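UDP-N-acetylglucosamine pyrophosphorylase (Entamoeba histolytica, PDB 3OC9) probably catalyses the joining of UTP and N-acetyl-alpha-D-glucosamine 1-phosphate into UDP-N-acetylglucosamine, with release of diphosphate. Local coordinates at residues Q124-M132 with A163-F172. Residues are numbered along the deposited sequence; the frame is centred on the assembly and turned at random. Where two conformers were deposited one is given.
With EDO (1,2-ethanediol), chain C.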
ATOM      1  N   GLN A 124     -19.761   2.792  -3.413  1.00 24.06           N
ATOM      2  CA  GLN A 124     -18.386   2.387  -3.837  1.00 23.13           C
ATOM      3  C   GLN A 124     -17.391   1.977  -2.742  1.00 23.13           C
ATOM      4  O   GLN A 124     -16.268   1.591  -3.067  1.00 22.71           O
ATOM      5  CB  GLN A 124     -17.749   3.473  -4.744  1.00 23.10           C
ATOM      6  CG  GLN A 124     -17.079   4.674  -4.023  1.00 21.32           C
ATOM      7  CD  GLN A 124     -16.734   5.811  -4.996  1.00 20.59           C
ATOM      8  OE1 GLN A 124     -17.437   6.835  -5.056  1.00 20.20           O
ATOM      9  NE2 GLN A 124     -15.666   5.628  -5.772  1.00 22.54           N
ATOM     10  N   ILE A 125     -17.789   2.064  -1.464  1.00 22.82           N
ATOM     11  CA  ILE A 125     -16.938   1.703  -0.310  0.50 22.79           C
ATOM     12  C   ILE A 125     -17.408   0.359   0.240  1.00 22.57           C
ATOM     13  O   ILE A 125     -18.584   0.241   0.585  1.00 22.66           O
ATOM     14  CB  ILE A 125     -17.099   2.752   0.827  0.50 23.24           C
ATOM     15  CG1 ILE A 125     -16.639   4.129   0.358  0.50 23.85           C
ATOM     16  CG2 ILE A 125     -16.351   2.328   2.103  0.50 23.44           C
ATOM     17  CD1 ILE A 125     -15.148   4.250   0.270  0.50 22.76           C
ATOM     18  N   HIS A 126     -16.507  -0.636   0.343  1.00 21.69           N
ATOM     19  CA  HIS A 126     -16.895  -2.004   0.769  1.00 22.60           C
ATOM     20  C   HIS A 126     -15.949  -2.616   1.824  1.00 22.97           C
ATOM     21  O   HIS A 126     -14.904  -3.198   1.463  1.00 21.57           O
ATOM     22  CB  HIS A 126     -16.978  -2.957  -0.449  1.00 22.92           C
ATOM     23  CG  HIS A 126     -17.693  -2.380  -1.638  1.00 23.78           C
ATOM     24  ND1 HIS A 126     -19.054  -2.522  -1.831  1.00 26.19           N
ATOM     25  CD2 HIS A 126     -17.231  -1.679  -2.707  1.00 22.90           C
ATOM     26  CE1 HIS A 126     -19.403  -1.918  -2.955  1.00 26.25           C
ATOM     27  NE2 HIS A 126     -18.315  -1.402  -3.512  1.00 24.35           N
ATOM     28  N   CYS A 127     -16.332  -2.533   3.103  1.00 22.74           N
ATOM     29  CA  CYS A 127     -15.548  -3.160   4.191  1.00 23.62           C
ATOM     30  C   CYS A 127     -15.882  -4.658   4.296  1.00 23.37           C
ATOM     31  O   CYS A 127     -17.075  -5.041   4.264  1.00 24.09           O
ATOM     32  CB  CYS A 127     -15.811  -2.451   5.548  1.00 23.50           C
ATOM     33  SG  CYS A 127     -15.257  -0.719   5.693  1.00 28.77           S
ATOM     34  N   PHE A 128     -14.849  -5.506   4.376  1.00 23.12           N
ATOM     35  CA  PHE A 128     -15.022  -6.990   4.514  1.00 22.92           C
ATOM     36  C   PHE A 128     -14.070  -7.637   5.547  1.00 23.42           C
ATOM     37  O   PHE A 128     -12.928  -7.206   5.685  1.00 22.17           O
ATOM     38  CB  PHE A 128     -14.897  -7.697   3.150  1.00 23.45           C
ATOM     39  CG  PHE A 128     -13.502  -7.652   2.541  1.00 22.33           C
ATOM     40  CD1 PHE A 128     -13.010  -6.474   1.917  1.00 21.53           C
ATOM     41  CD2 PHE A 128     -12.682  -8.785   2.569  1.00 22.90           C
ATOM     42  CE1 PHE A 128     -11.710  -6.441   1.358  1.00 22.48           C
ATOM     43  CE2 PHE A 128     -11.391  -8.767   2.009  1.00 25.21           C
ATOM     44  CZ  PHE A 128     -10.900  -7.589   1.397  1.00 23.21           C
ATOM     45  N   PRO A 129     -14.532  -8.689   6.277  1.00 24.32           N
ATOM     46  CA  PRO A 129     -13.637  -9.254   7.311  1.00 24.66           C
ATOM     47  C   PRO A 129     -12.749 -10.421   6.845  1.00 24.64           C
ATOM     48  O   PRO A 129     -13.178 -11.230   6.015  1.00 24.98           O
ATOM     49  CB  PRO A 129     -14.620  -9.728   8.400  1.00 25.77           C
ATOM     50  CG  PRO A 129     -15.881 -10.108   7.618  1.00 25.44           C
ATOM     51  CD  PRO A 129     -15.936  -9.124   6.453  1.00 24.98           C
ATOM     52  N   GLN A 130     -11.525 -10.489   7.375  1.00 24.59           N
ATOM     53  CA  GLN A 130     -10.646 -11.681   7.242  1.00 25.13           C
ATOM     54  C   GLN A 130     -10.761 -12.558   8.504  1.00 25.72           C
ATOM     55  O   GLN A 130     -11.286 -12.107   9.539  1.00 25.72           O
ATOM     56  CB  GLN A 130      -9.173 -11.277   6.979  1.00 24.68           C
ATOM     57  CG  GLN A 130      -8.486 -10.569   8.182  1.00 25.93           C
ATOM     58  CD  GLN A 130      -7.027 -10.138   7.944  1.00 24.97           C
ATOM     59  OE1 GLN A 130      -6.679  -8.952   8.113  1.00 25.62           O
ATOM     60  NE2 GLN A 130      -6.164 -11.094   7.601  1.00 28.54           N
ATOM     61  N   GLY A 131     -10.283 -13.799   8.420  1.00 26.44           N
ATOM     62  CA  GLY A 131     -10.266 -14.720   9.577  1.00 26.71           C
ATOM     63  C   GLY A 131      -9.332 -14.286  10.704  1.00 26.56           C
ATOM     64  O   GLY A 131      -8.361 -13.568  10.467  1.00 26.45           O
ATOM     65  N   MET A 132      -9.646 -14.711  11.931  1.00 27.28           N
ATOM     66  CA  MET A 132      -8.801 -14.496  13.122  1.00 27.84           C
ATOM     67  C   MET A 132      -8.506 -15.834  13.814  1.00 28.39           C
ATOM     68  O   MET A 132      -9.268 -16.793  13.638  1.00 29.41           O
ATOM     69  CB  MET A 132      -9.486 -13.538  14.107  1.00 28.57           C
ATOM     70  CG  MET A 132      -9.765 -12.124  13.535  1.00 29.59           C
ATOM     71  SD  MET A 132     -10.470 -11.002  14.769  1.00 36.92           S
ATOM     72  CE  MET A 132      -8.989 -10.350  15.541  1.00 31.55           C
ATOM     73  N   ALA A 163     -10.444 -14.510   1.658  1.00 22.61           N
ATOM     74  CA  ALA A 163     -11.454 -13.529   2.109  1.00 22.84           C
ATOM     75  C   ALA A 163     -12.221 -12.843   0.970  1.00 22.37           C
ATOM     76  O   ALA A 163     -13.439 -12.602   1.097  1.00 21.99           O
ATOM     77  CB  ALA A 163     -10.829 -12.477   3.050  1.00 22.93           C
ATOM     78  N   LEU A 164     -11.535 -12.526  -0.135  1.00 22.34           N
ATOM     79  CA  LEU A 164     -12.218 -11.978  -1.327  1.00 22.76           C
ATOM     80  C   LEU A 164     -13.266 -12.969  -1.899  1.00 24.22           C
ATOM     81  O   LEU A 164     -14.383 -12.561  -2.258  1.00 24.33           O
ATOM     82  CB  LEU A 164     -11.217 -11.556  -2.432  1.00 22.41           C
ATOM     83  CG  LEU A 164     -10.257 -10.386  -2.155  1.00 20.38           C
ATOM     84  CD1 LEU A 164      -9.227 -10.301  -3.287  1.00 21.59           C
ATOM     85  CD2 LEU A 164     -10.965  -9.009  -2.013  1.00 21.02           C
ATOM     86  N   LYS A 165     -12.910 -14.248  -1.984  1.00 24.60           N
ATOM     87  CA  LYS A 165     -13.856 -15.273  -2.474  1.00 26.22           C
ATOM     88  C   LYS A 165     -15.061 -15.458  -1.528  1.00 26.94           C
ATOM     89  O   LYS A 165     -16.230 -15.404  -1.969  1.00 27.65           O
ATOM     90  CB  LYS A 165     -13.147 -16.616  -2.732  1.00 26.14           C
ATOM     91  CG  LYS A 165     -14.100 -17.690  -3.305  1.00 28.93           C
ATOM     92  CD  LYS A 165     -13.415 -19.049  -3.505  1.00 32.17           C
ATOM     93  CE  LYS A 165     -14.468 -20.140  -3.773  1.00 35.51           C
ATOM     94  NZ  LYS A 165     -13.922 -21.509  -3.535  1.00 38.15           N
ATOM     95  N   ASP A 166     -14.770 -15.656  -0.238  1.00 27.42           N
ATOM     96  CA  ASP A 166     -15.785 -15.969   0.791  1.00 28.70           C
ATOM     97  C   ASP A 166     -16.826 -14.861   1.017  1.00 28.80           C
ATOM     98  O   ASP A 166     -17.981 -15.155   1.349  1.00 29.62           O
ATOM     99  CB  ASP A 166     -15.095 -16.314   2.126  1.00 28.97           C
ATOM    100  CG  ASP A 166     -14.397 -17.675   2.116  1.00 31.13           C
ATOM    101  OD1 ASP A 166     -14.561 -18.463   1.159  1.00 32.16           O
ATOM    102  OD2 ASP A 166     -13.656 -17.949   3.091  1.00 33.66           O
ATOM    103  N   ASN A 167     -16.426 -13.601   0.813  1.00 27.19           N
ATOM    104  CA  ASN A 167     -17.314 -12.435   0.983  1.00 27.37           C
ATOM    105  C   ASN A 167     -18.054 -11.991  -0.307  1.00 26.61           C
ATOM    106  O   ASN A 167     -18.714 -10.934  -0.331  1.00 26.87           O
ATOM    107  CB  ASN A 167     -16.524 -11.263   1.595  1.00 26.81           C
ATOM    108  CG  ASN A 167     -16.232 -11.457   3.081  1.00 28.51           C
ATOM    109  OD1 ASN A 167     -17.108 -11.229   3.931  1.00 30.23           O
ATOM    110  ND2 ASN A 167     -15.002 -11.891   3.408  1.00 27.72           N
ATOM    111  N   GLY A 168     -17.914 -12.790  -1.372  1.00 26.26           N
ATOM    112  CA  GLY A 168     -18.583 -12.545  -2.660  1.00 26.32           C
ATOM    113  C   GLY A 168     -18.007 -11.444  -3.544  1.00 25.78           C
ATOM    114  O   GLY A 168     -18.654 -11.009  -4.518  1.00 26.55           O
ATOM    115  N   ILE A 169     -16.807 -10.977  -3.201  1.00 24.08           N
ATOM    116  CA  ILE A 169     -16.182  -9.857  -3.920  1.00 23.71           C
ATOM    117  C   ILE A 169     -15.698 -10.259  -5.324  1.00 23.28           C
ATOM    118  O   ILE A 169     -15.782  -9.447  -6.266  1.00 23.05           O
ATOM    119  CB  ILE A 169     -15.071  -9.172  -3.049  1.00 22.85           C
ATOM    120  CG1 ILE A 169     -15.741  -8.463  -1.851  1.00 24.34           C
ATOM    121  CG2 ILE A 169     -14.200  -8.188  -3.908  1.00 22.23           C
ATOM    122  CD1 ILE A 169     -14.749  -8.007  -0.770  1.00 26.24           C
ATOM    123  N   LEU A 170     -15.213 -11.496  -5.491  1.00 24.35           N
ATOM    124  CA  LEU A 170     -14.845 -11.950  -6.841  1.00 24.38           C
ATOM    125  C   LEU A 170     -16.072 -12.038  -7.778  1.00 25.60           C
ATOM    126  O   LEU A 170     -15.996 -11.644  -8.954  1.00 25.37           O
ATOM    127  CB  LEU A 170     -14.023 -13.262  -6.831  1.00 24.25           C
ATOM    128  CG  LEU A 170     -12.739 -13.300  -5.964  1.00 24.70           C
ATOM    129  CD1 LEU A 170     -12.012 -14.635  -6.130  1.00 23.66           C
ATOM    130  CD2 LEU A 170     -11.794 -12.144  -6.303  1.00 25.52           C
ATOM    131  N   GLU A 171     -17.202 -12.523  -7.249  1.00 26.63           N
ATOM    132  CA  GLU A 171     -18.470 -12.523  -8.011  1.00 27.39           C
ATOM    133  C   GLU A 171     -18.898 -11.092  -8.392  1.00 27.08           C
ATOM    134  O   GLU A 171     -19.297 -10.851  -9.535  1.00 27.49           O
ATOM    135  CB  GLU A 171     -19.586 -13.243  -7.235  1.00 28.26           C
ATOM    136  CG  GLU A 171     -19.453 -14.772  -7.258  1.00 31.02           C
ATOM    137  CD  GLU A 171     -20.645 -15.511  -6.656  1.00 34.89           C
ATOM    138  OE1 GLU A 171     -21.700 -14.892  -6.407  1.00 35.81           O
ATOM    139  OE2 GLU A 171     -20.521 -16.733  -6.442  1.00 37.48           O
ATOM    140  N   PHE A 172     -18.786 -10.154  -7.437  1.00 26.26           N
ATOM    141  CA  PHE A 172     -19.112  -8.724  -7.654  1.00 26.17           C
ATOM    142  C   PHE A 172     -18.200  -8.095  -8.731  1.00 25.88           C
ATOM    143  O   PHE A 172     -18.681  -7.348  -9.616  1.00 25.41           O
ATOM    144  CB  PHE A 172     -19.011  -7.957  -6.319  1.00 25.51           C
ATOM    145  CG  PHE A 172     -19.381  -6.481  -6.395  1.00 26.90           C
ATOM    146  CD1 PHE A 172     -20.715  -6.080  -6.365  1.00 27.55           C
ATOM    147  CD2 PHE A 172     -18.386  -5.496  -6.429  1.00 25.22           C
ATOM    148  CE1 PHE A 172     -21.065  -4.715  -6.406  1.00 27.18           C
ATOM    149  CE2 PHE A 172     -18.712  -4.124  -6.473  1.00 27.56           C
ATOM    150  CZ  PHE A 172     -20.057  -3.728  -6.459  1.00 28.39           C
TER
HETATM  151  C1  EDO C 403      -3.044  -9.611   9.249  1.00 42.55           C
HETATM  152  O1  EDO C 403      -3.588  -8.927   8.105  1.00 41.38           O
HETATM  153  C2  EDO C 403      -2.068  -8.745  10.052  1.00 44.29           C
HETATM  154  O2  EDO C 403      -0.749  -8.795   9.477  1.00 46.60           O
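In the nucleotidyltransferase core of this UDPGP-family enzyme, F128 on a strand of the central mixed sheet packs against the Schellman-terminated end of helix 160-166 and the first turn of helix 169-176. The F128 ring, which a chi1 of 68° tucks between the N and C branches of its backbone and turns toward the helix ends, takes I169 CD1 over one face; this CH-pi contact places the methyl 3.8 Å from the ring centroid. A163 CB meets the ring edge at F128 CE2 (3.9 Å), and L164 CD2 reaches F128 CZ obliquely at 3.7 Å. Beside this apolar cluster, the N167 amide bridges strand and helix. Its ND2 donates a fairly straight bond to A163 O (2.9 Å, 165°) and a more bent one to P129 O (3.2 Å, 139°), and these two bonds probably fix the turn of the amide; N167 OD1 lies 3.5 Å from P129 CD. A163 O also accepts from N167 N, the two donors arriving from opposite faces of the carbonyl plane. G168, with positive phi, then turns the chain into the next helix. Farther along, the H126 and F172 rings meet obliquely, H126 CE1 lying 4.0 Å from F172 CZ, and H126 NE2 is hydrogen-bonded to H95 ND1. Strand 95-100 pairs in parallel with strand 125-134 and adds F97 against I169 and M99 against F128, while helix 105-114 packs on C127 and P129.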